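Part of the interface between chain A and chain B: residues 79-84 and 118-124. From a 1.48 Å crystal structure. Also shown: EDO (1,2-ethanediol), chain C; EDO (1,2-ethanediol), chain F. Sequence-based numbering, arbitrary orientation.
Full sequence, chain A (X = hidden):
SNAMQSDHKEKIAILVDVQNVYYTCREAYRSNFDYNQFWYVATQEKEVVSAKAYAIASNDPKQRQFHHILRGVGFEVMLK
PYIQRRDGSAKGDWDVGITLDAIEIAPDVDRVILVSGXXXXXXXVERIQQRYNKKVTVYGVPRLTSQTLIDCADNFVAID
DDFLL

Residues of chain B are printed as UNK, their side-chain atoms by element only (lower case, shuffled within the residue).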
# COMPACT_ATOMS: atom_id res chain seq x y z
N LEU A 79 10.68 -4.05 11.07
CA LEU A 79 9.59 -4.20 12.05
C LEU A 79 8.61 -3.04 11.88
O LEU A 79 9.02 -1.89 11.72
CB LEU A 79 10.16 -4.21 13.46
CG LEU A 79 11.16 -5.35 13.70
CD1 LEU A 79 11.88 -5.30 15.10
CD2 LEU A 79 10.48 -6.72 13.49
N LYS A 80 7.32 -3.36 11.91
CA LYS A 80 6.32 -2.34 11.65
C LYS A 80 6.33 -1.26 12.74
O LYS A 80 6.30 -1.59 13.93
CB LYS A 80 4.93 -2.95 11.49
CG LYS A 80 3.97 -1.94 10.92
CD LYS A 80 2.64 -2.53 10.58
CE LYS A 80 1.78 -1.47 9.88
NZ LYS A 80 0.39 -1.94 9.74
N PRO A 81 6.39 0.02 12.33
CA PRO A 81 6.27 1.07 13.35
C PRO A 81 4.91 1.00 14.04
O PRO A 81 3.91 0.65 13.42
CB PRO A 81 6.35 2.37 12.54
CG PRO A 81 6.95 1.98 11.21
CD PRO A 81 6.59 0.57 10.97
N TYR A 82 4.90 1.37 15.32
CA TYR A 82 3.66 1.59 16.05
C TYR A 82 2.70 2.50 15.27
O TYR A 82 3.08 3.58 14.79
CB TYR A 82 3.97 2.24 17.39
CG TYR A 82 2.73 2.75 18.10
CD1 TYR A 82 1.80 1.86 18.63
CD2 TYR A 82 2.49 4.13 18.22
CE1 TYR A 82 0.64 2.32 19.27
CE2 TYR A 82 1.33 4.60 18.87
CZ TYR A 82 0.42 3.68 19.38
OH TYR A 82 -0.72 4.12 20.03
N ILE A 83 1.45 2.09 15.19
CA ILE A 83 0.42 2.92 14.56
C ILE A 83 -0.81 2.86 15.43
O ILE A 83 -1.40 1.80 15.60
CB ILE A 83 0.09 2.46 13.10
CG1 ILE A 83 1.31 2.66 12.18
CG2 ILE A 83 -1.12 3.24 12.57
CD1 ILE A 83 1.18 2.11 10.78
N GLN A 84 -1.17 4.02 15.99
CA GLN A 84 -2.35 4.12 16.85
C GLN A 84 -3.62 3.81 16.04
O GLN A 84 -3.73 4.18 14.88
CB GLN A 84 -2.41 5.53 17.44
CG GLN A 84 -3.31 5.68 18.66
CD GLN A 84 -4.78 5.88 18.31
OE1 GLN A 84 -5.13 6.42 17.25
NE2 GLN A 84 -5.65 5.45 19.21
N UNK B 118 -7.07 6.07 7.78
CA UNK B 118 -6.34 4.81 7.94
C UNK B 118 -4.87 5.06 8.33
O UNK B 118 -4.08 5.60 7.54
o UNK B 118 -6.10 1.88 5.67
o UNK B 118 -5.00 2.34 7.54
c UNK B 118 -6.46 4.04 6.62
c UNK B 118 -5.80 2.66 6.63
N UNK B 119 -4.51 4.67 9.55
CA UNK B 119 -3.18 4.91 10.05
C UNK B 119 -2.07 4.24 9.26
O UNK B 119 -0.91 4.65 9.38
N UNK B 120 -2.37 3.22 8.47
CA UNK B 120 -1.31 2.63 7.66
C UNK B 120 -0.71 3.64 6.68
O UNK B 120 0.42 3.49 6.23
c UNK B 120 -1.70 0.14 7.83
o UNK B 120 -0.87 0.15 8.76
o UNK B 120 -2.49 -0.81 7.61
c UNK B 120 -1.76 1.37 6.94
N UNK B 121 -1.48 4.67 6.36
CA UNK B 121 -0.95 5.71 5.46
C UNK B 121 0.12 6.59 6.14
O UNK B 121 0.78 7.40 5.46
c UNK B 121 -5.03 5.16 2.98
c UNK B 121 -4.46 4.54 1.88
c UNK B 121 -2.28 5.25 2.72
c UNK B 121 -4.27 5.79 3.94
c UNK B 121 -2.05 6.56 4.86
c UNK B 121 -2.88 5.85 3.82
c UNK B 121 -3.07 4.58 1.75
N UNK B 122 0.34 6.41 7.45
CA UNK B 122 1.41 7.16 8.11
C UNK B 122 2.75 6.94 7.41
O UNK B 122 3.54 7.88 7.29
c UNK B 122 1.55 6.73 9.58
o UNK B 122 0.33 6.99 10.24
N UNK B 123 3.00 5.70 6.96
CA UNK B 123 4.27 5.44 6.30
C UNK B 123 4.38 6.19 4.98
O UNK B 123 5.48 6.61 4.57
c UNK B 123 4.50 3.95 6.06
c UNK B 123 5.46 1.75 6.82
c UNK B 123 4.02 3.06 8.39
c UNK B 123 5.04 3.14 7.26
N UNK B 124 3.24 6.36 4.32
CA UNK B 124 3.20 7.09 3.05
C UNK B 124 3.44 8.58 3.28
O UNK B 124 4.22 9.22 2.55
c UNK B 124 2.53 7.67 0.04
c UNK B 124 1.52 7.79 1.19
c UNK B 124 0.08 7.52 0.74
c UNK B 124 1.86 6.86 2.36
C1 EDO C . 0.93 -1.81 15.67
O1 EDO C . 1.06 -0.57 16.39
C2 EDO C . 2.01 -1.89 14.60
O2 EDO C . 1.72 -0.83 13.70
C1 EDO F . -4.09 2.31 19.94
O1 EDO F . -4.18 1.46 18.80
C2 EDO F . -3.01 1.74 20.84
O2 EDO F . -2.27 2.83 21.41

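Position 118 of chain B carries two side-chain carbons, the second bearing two oxygens, a short carboxylate. The side chain makes no contact with the chain A stretch, and its CA-to-CB bond points away. This is Asp B118. Its OD1 accepts a hydrogen bond from the backbone N of position 120 at 2.9 Å, tying down the turn.

Position 119 has no side-chain atoms, and its backbone O lies 3.5 Å from Ile A83 CG2. It is Gly B119. An ideal CB here would sit 2.6 Å from Ile A83 CG2, a clash, so the absence of a side chain lets the two backbones approach to 6.1 Å between the CA atoms of Gly B119 and Ile A83.

Position 120 again shows two carbons, the second carrying two oxygens, and one of these oxygens lies 2.6 Å from Lys A80 NZ. It is Asp B120. Its OD1 receives a hydrogen bond from Lys A80 NZ within a salt bridge. The lysine spans the gap with all four chi angles in the t range; although the CA-to-CB bonds of both residues point sideways, their charged ends meet. The same OD1 is 3.5 Å from Ile A83 CD1.

Position 121 has one carbon followed by a six-carbon ring. It touches nothing in the chain A stretch; its CA-to-CB bond points away, and the residue is buried: Phe B121, an apolar ring suited to a site shielded from solvent.

Position 122 has one carbon and one oxygen, and although its CA-to-CB bond points toward chain A, its oxygen stays 4.6 Å from Ile A83 CG2. It is Ser B122. Its OG donates to Gly B119 O at 2.8 Å, so the small hydroxyl is satisfied within its own chain.

Position 123 has four carbons, forked at the second, with one terminal carbon 3.8 Å from Ile A83 CD1. It is Leu B123. Its CD1 makes that contact and also lies 4.2 Å from Pro A81 CG, an apolar end meeting apolar partners.

Position 124 has the same forked set of four carbons but is out of reach of the chain A stretch. It is Leu B124, in a helix that continues beyond it; the residue is buried, a setting that suits an apolar side chain.

The contact therefore combines a charged pair with a small apolar patch. Ile A83 is the link, packing over Gly B119 and reaching both Asp B120 and Leu B123, while Lys A80 supplies the directional, charged tie. Together the two stretches bury 264 Å².

Chain B, residues 118-124: DGDFSLL
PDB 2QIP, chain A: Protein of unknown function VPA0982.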